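Acyl-CoA dehydrogenase FadE3 (Mycobacterium smegmatis, PDB 4IV6) belongs to the acyl-CoA dehydrogenase family of flavoproteins and binds dihydroflavine-adenine dinucleotide in a four-chain assembly. Local coordinates at residues 255-260 and 331-336; 289-294 and 335-340. One frame throughout, in Å; residues are numbered along the deposited sequence.

Contact 1 (255-260 and 331-336); sequences GVARAA and MQIALD
Ile333 reaches from helix 316-340 onto two alanines, Ala257 and Ala260, that stand one turn apart on helix 234-270. Its two branches divide the work. Ile333 CG2, set anti to the backbone N by a chi1 of -69°, lies 4.1 Å from Ala260 CB. The same Ile333 CG2 is 3.8 Å from the carbonyl oxygen Ala257 O. The longer arm runs back toward the preceding turn, where Ile333 CD1 meets Ala257 CB at 4.0 Å. The backbones draw closest one residue further on: Ala260 CB rests 4.1 Å from Ala334 CA, and the CA atoms of Ala260 and Ala334 are 5.6 Å apart. With alanines at these positions, the segment axes approach to 8.7 Å while running nearly parallel, at 21°.

This close-packed strip is wholly buried, and Leu295 of helix 282-310 touches both Ala257 and Ile333. Polar groups turn to other sides. Gln332 and Asp336, both partly exposed, lie on a looser flank of helix 316-340, and Arg258 points away from it to form salt bridges with Glu76 and Glu77. Met331 packs against Leu335 of the second subunit.

Between the two segments, then, everything rests on methyl groups and backbone: the fit depends on shape and van der Waals contact inside the helical C-terminal domain, and the charged groups are committed to other partners.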
# COMPACT_ATOMS: atom_id res chain seq x y z
N GLY B 255 3.31 19.25 -9.18
CA GLY B 255 2.99 20.60 -8.74
C GLY B 255 1.94 20.56 -7.66
O GLY B 255 2.10 21.21 -6.61
N VAL B 256 0.88 19.78 -7.90
CA VAL B 256 -0.16 19.60 -6.89
C VAL B 256 0.42 18.95 -5.61
O VAL B 256 0.15 19.39 -4.50
CB VAL B 256 -1.36 18.80 -7.43
CG1 VAL B 256 -2.33 18.46 -6.31
CG2 VAL B 256 -2.10 19.62 -8.48
N ALA B 257 1.25 17.93 -5.79
CA ALA B 257 1.98 17.33 -4.68
C ALA B 257 2.84 18.33 -3.90
O ALA B 257 2.85 18.28 -2.66
CB ALA B 257 2.83 16.18 -5.17
N ARG B 258 3.55 19.23 -4.60
CA ARG B 258 4.40 20.21 -3.93
C ARG B 258 3.53 21.09 -3.05
O ARG B 258 3.88 21.37 -1.92
CB ARG B 258 5.18 21.10 -4.91
CG ARG B 258 6.47 20.48 -5.45
CD ARG B 258 7.13 21.38 -6.49
NE ARG B 258 7.50 22.63 -5.86
CZ ARG B 258 7.84 23.74 -6.51
NH1 ARG B 258 7.88 23.78 -7.81
NH2 ARG B 258 8.11 24.84 -5.82
N ALA B 259 2.36 21.46 -3.56
CA ALA B 259 1.45 22.34 -2.82
C ALA B 259 0.90 21.64 -1.57
O ALA B 259 0.89 22.22 -0.49
CB ALA B 259 0.30 22.83 -3.70
N ALA B 260 0.43 20.41 -1.71
CA ALA B 260 -0.10 19.68 -0.58
C ALA B 260 0.99 19.43 0.48
O ALA B 260 0.78 19.65 1.67
CB ALA B 260 -0.69 18.37 -1.05
N MET B 331 -1.81 11.85 -5.52
CA MET B 331 -3.03 11.39 -4.81
C MET B 331 -2.71 10.94 -3.39
O MET B 331 -3.41 11.31 -2.44
CB MET B 331 -3.69 10.26 -5.59
CG MET B 331 -4.99 9.75 -5.01
SD MET B 331 -6.35 10.93 -5.17
CE MET B 331 -6.41 11.83 -3.64
N GLN B 332 -1.62 10.19 -3.23
CA GLN B 332 -1.20 9.73 -1.88
C GLN B 332 -0.83 10.92 -0.98
O GLN B 332 -1.28 11.01 0.18
CB GLN B 332 -0.00 8.80 -2.00
CG GLN B 332 -0.37 7.48 -2.68
CD GLN B 332 0.83 6.67 -3.17
OE1 GLN B 332 2.00 6.95 -2.86
NE2 GLN B 332 0.54 5.67 -3.98
N ILE B 333 -0.05 11.85 -1.53
CA ILE B 333 0.37 13.01 -0.79
C ILE B 333 -0.83 13.90 -0.45
O ILE B 333 -0.90 14.45 0.68
CB ILE B 333 1.49 13.78 -1.52
CG1 ILE B 333 2.77 12.92 -1.51
CG2 ILE B 333 1.75 15.14 -0.90
CD1 ILE B 333 3.90 13.51 -2.34
N ALA B 334 -1.77 14.05 -1.40
CA ALA B 334 -2.94 14.91 -1.14
C ALA B 334 -3.76 14.38 0.04
O ALA B 334 -4.12 15.13 0.91
CB ALA B 334 -3.81 15.05 -2.38
N LEU B 335 -3.99 13.07 0.08
CA LEU B 335 -4.75 12.49 1.19
C LEU B 335 -4.01 12.67 2.50
O LEU B 335 -4.63 13.06 3.49
CB LEU B 335 -5.08 11.03 0.95
CG LEU B 335 -5.67 10.24 2.13
CD1 LEU B 335 -6.98 10.85 2.59
CD2 LEU B 335 -5.89 8.83 1.65
N ASP B 336 -2.70 12.41 2.51
CA ASP B 336 -1.91 12.49 3.75
C ASP B 336 -1.83 13.93 4.25
O ASP B 336 -1.87 14.16 5.44
CB ASP B 336 -0.54 11.90 3.59
CG ASP B 336 -0.54 10.35 3.62
OD1 ASP B 336 -1.57 9.70 3.96
OD2 ASP B 336 0.52 9.79 3.29

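Contact 2 (289-294 and 335-340); sequences ADMGTK and LDAVRV. With FDA (dihydroflavine-adenine dinucleotide), chain C.
Beside the pocket for dihydroflavine-adenine dinucleotide, in the helical C-terminal domain, Met291 of helix 282-310 packs on the last turns of helix 316-340. Its thioether lies over the start of the Asp336 side chain, with Met291 SD 3.7 Å from Asp336 CB. A bend at the end of the methionine, chi3 77°, carries the methyl beyond that point onto the next residue, so that Met291 CE sits 3.7 Å from Ala337 N and 4.0 Å from Ala337 CB.

The acidic end of Asp336 is held by two different partners. Asp336 OD1 takes a salt bridge from Arg339 NE one turn later, at 3.0 Å; the oxygen is met nearly along its C-O axis, but the N-H is bent to 131° and the carboxylate oxygen lies a little out of the guanidinium plane. The other oxygen, Asp336 OD2, accepts from a water at 2.7 Å, and the same water accepts from Lys294 NZ at 2.8 Å. Lysine and aspartate are therefore joined through this water, with Lys294 NZ and Asp336 OD2 4.9 Å apart, and the nearby positive groups would be expected to keep the carboxylate ionised.

At the C-terminal end of 335-340 the backbone turns to the ligand: the ribose hydroxyl O3B of dihydroflavine-adenine dinucleotide donates to Arg339 O at 2.7 Å. Arg339 also forms a salt bridge with Glu328 of the second subunit. Helix 234-270 completes the apolar side, with Phe261 and Ala264 against Met291 and Ala260 against Ala337; Val352 of helix 352-364 covers Ala337 as well.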
# COMPACT_ATOMS: atom_id res chain seq x y z
N ALA B 289 7.86 12.47 6.24
CA ALA B 289 9.05 11.85 5.65
C ALA B 289 8.69 11.05 4.40
O ALA B 289 9.38 11.13 3.39
CB ALA B 289 9.75 10.95 6.67
N ASP B 290 7.59 10.30 4.47
CA ASP B 290 7.15 9.48 3.34
C ASP B 290 6.71 10.37 2.19
O ASP B 290 7.10 10.13 1.04
CB ASP B 290 6.04 8.53 3.74
CG ASP B 290 6.54 7.35 4.50
OD1 ASP B 290 7.76 7.09 4.44
OD2 ASP B 290 5.75 6.69 5.19
N MET B 291 5.96 11.42 2.50
CA MET B 291 5.50 12.38 1.49
C MET B 291 6.68 13.06 0.77
O MET B 291 6.73 13.13 -0.48
CB MET B 291 4.60 13.46 2.16
CG MET B 291 3.29 12.90 2.71
SD MET B 291 2.54 13.97 3.99
CE MET B 291 1.86 15.23 2.97
N GLY B 292 7.62 13.57 1.55
CA GLY B 292 8.76 14.27 1.00
C GLY B 292 9.64 13.35 0.18
O GLY B 292 10.16 13.73 -0.87
N THR B 293 9.83 12.13 0.68
CA THR B 293 10.64 11.13 -0.02
C THR B 293 10.02 10.73 -1.39
O THR B 293 10.72 10.68 -2.41
CB THR B 293 10.82 9.88 0.87
OG1 THR B 293 11.52 10.25 2.06
CG2 THR B 293 11.61 8.79 0.13
N LYS B 294 8.73 10.42 -1.40
CA LYS B 294 8.00 10.11 -2.65
C LYS B 294 8.00 11.28 -3.61
O LYS B 294 8.16 11.10 -4.83
CB LYS B 294 6.56 9.68 -2.36
CG LYS B 294 6.51 8.35 -1.62
CD LYS B 294 5.13 7.69 -1.47
CE LYS B 294 4.06 8.56 -0.85
NZ LYS B 294 2.96 7.66 -0.37
N LEU B 335 -3.99 13.07 0.08
CA LEU B 335 -4.75 12.49 1.19
C LEU B 335 -4.01 12.67 2.50
O LEU B 335 -4.63 13.06 3.49
CB LEU B 335 -5.08 11.03 0.95
CG LEU B 335 -5.67 10.24 2.13
CD1 LEU B 335 -6.98 10.85 2.59
CD2 LEU B 335 -5.89 8.83 1.65
N ASP B 336 -2.70 12.41 2.51
CA ASP B 336 -1.91 12.49 3.75
C ASP B 336 -1.83 13.93 4.25
O ASP B 336 -1.87 14.16 5.44
CB ASP B 336 -0.54 11.90 3.59
CG ASP B 336 -0.54 10.35 3.62
OD1 ASP B 336 -1.57 9.70 3.96
OD2 ASP B 336 0.52 9.79 3.29
N ALA B 337 -1.82 14.91 3.34
CA ALA B 337 -1.87 16.32 3.74
C ALA B 337 -3.19 16.66 4.43
O ALA B 337 -3.19 17.43 5.38
CB ALA B 337 -1.62 17.25 2.56
N VAL B 338 -4.30 16.04 3.98
CA VAL B 338 -5.58 16.20 4.64
C VAL B 338 -5.44 15.64 6.07
O VAL B 338 -5.87 16.30 7.03
CB VAL B 338 -6.72 15.51 3.86
CG1 VAL B 338 -7.97 15.34 4.69
CG2 VAL B 338 -7.05 16.33 2.63
N ARG B 339 -4.81 14.46 6.18
CA ARG B 339 -4.68 13.77 7.48
C ARG B 339 -3.89 14.66 8.45
O ARG B 339 -4.23 14.80 9.62
CB ARG B 339 -3.94 12.43 7.36
CG ARG B 339 -4.62 11.33 6.55
CD ARG B 339 -3.66 10.15 6.47
NE ARG B 339 -4.01 9.06 5.56
CZ ARG B 339 -4.83 8.06 5.86
NH1 ARG B 339 -5.46 8.02 7.04
NH2 ARG B 339 -4.99 7.07 5.00
N VAL B 340 -2.82 15.25 7.95
CA VAL B 340 -1.95 16.11 8.76
C VAL B 340 -2.70 17.27 9.38
O VAL B 340 -2.36 17.70 10.47
CB VAL B 340 -0.70 16.57 7.96
CG1 VAL B 340 0.05 17.68 8.66
CG2 VAL B 340 0.25 15.38 7.77
PA FDA C . -5.21 17.67 15.95
O1A FDA C . -4.82 19.10 15.80
O2A FDA C . -5.38 16.99 17.29
O5B FDA C . -4.19 16.76 15.12
C5B FDA C . -3.62 17.19 13.87
C4B FDA C . -2.82 16.02 13.29
O4B FDA C . -1.85 15.61 14.26
C3B FDA C . -3.68 14.81 13.01
O3B FDA C . -3.07 14.08 11.97
C2B FDA C . -3.55 14.01 14.31
O2B FDA C . -3.83 12.64 14.17
C1B FDA C . -2.11 14.28 14.66
N9A FDA C . -1.86 14.16 16.08
C8A FDA C . -2.27 15.01 17.04
N7A FDA C . -1.82 14.58 18.23
C5A FDA C . -1.11 13.42 18.03
C6A FDA C . -0.41 12.44 18.88
N6A FDA C . -0.35 12.61 20.23
N1A FDA C . 0.17 11.39 18.26
C2A FDA C . 0.11 11.21 16.92
N3A FDA C . -0.54 12.06 16.09
C4A FDA C . -1.15 13.15 16.60
N1 FDA C . -15.95 16.85 17.40
C2 FDA C . -16.89 16.93 18.36
O2 FDA C . -16.54 17.11 19.55
N3 FDA C . -18.18 16.79 18.05
C4 FDA C . -18.63 16.61 16.81
O4 FDA C . -19.82 16.50 16.59
C4X FDA C . -17.68 16.51 15.71
N5 FDA C . -18.02 16.32 14.42
C5X FDA C . -17.12 16.68 13.45
C6 FDA C . -17.54 16.94 12.14
C7 FDA C . -16.63 17.28 11.16
C7M FDA C . -17.09 17.57 9.76
C8 FDA C . -15.28 17.36 11.48
C8M FDA C . -14.23 17.70 10.48
C9 FDA C . -14.85 17.09 12.75
C9A FDA C . -15.76 16.78 13.75
N10 FDA C . -15.29 16.55 15.09
C10 FDA C . -16.26 16.65 16.10
C1' FDA C . -13.96 17.04 15.46
C2' FDA C . -12.99 15.90 15.25
O2' FDA C . -13.24 14.83 16.18
C3' FDA C . -11.58 16.48 15.33
O3' FDA C . -11.27 17.12 14.06
C4' FDA C . -10.57 15.40 15.61
O4' FDA C . -10.64 15.14 17.00
C5' FDA C . -9.13 15.79 15.29
O5' FDA C . -8.86 17.00 15.91
P FDA C . -7.95 18.17 15.40
O1P FDA C . -8.42 18.63 14.08
O2P FDA C . -7.97 19.11 16.54
O3P FDA C . -6.56 17.39 15.17
O HOH W 1 2.18 9.93 1.13

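Helix 316-340 carries both contacts, which share Leu335 and Asp336 and have centres about 7 Å apart. Contact 1 joins this helix to 234-270 and contact 2 joins it to 282-310. The two touch where Ile333 CD1 packs 3.4 Å from Met291 O and where Ala260 O lies 3.5 Å from Ala337 CB; Ala257 on Leu295 brings 234-270 against 282-310, closing the three-helix group. On the polar flank, Gln332 OE1 probably accepts a hydrogen bond from Lys294 NZ at 2.8 Å. Contact 2 abuts the dihydroflavine-adenine dinucleotide through Arg339 and Val340, whereas the Ile333 side chain is about 14 Å from it. Gly343, Arg271 and residues of the second subunit also hydrogen-bond that ligand.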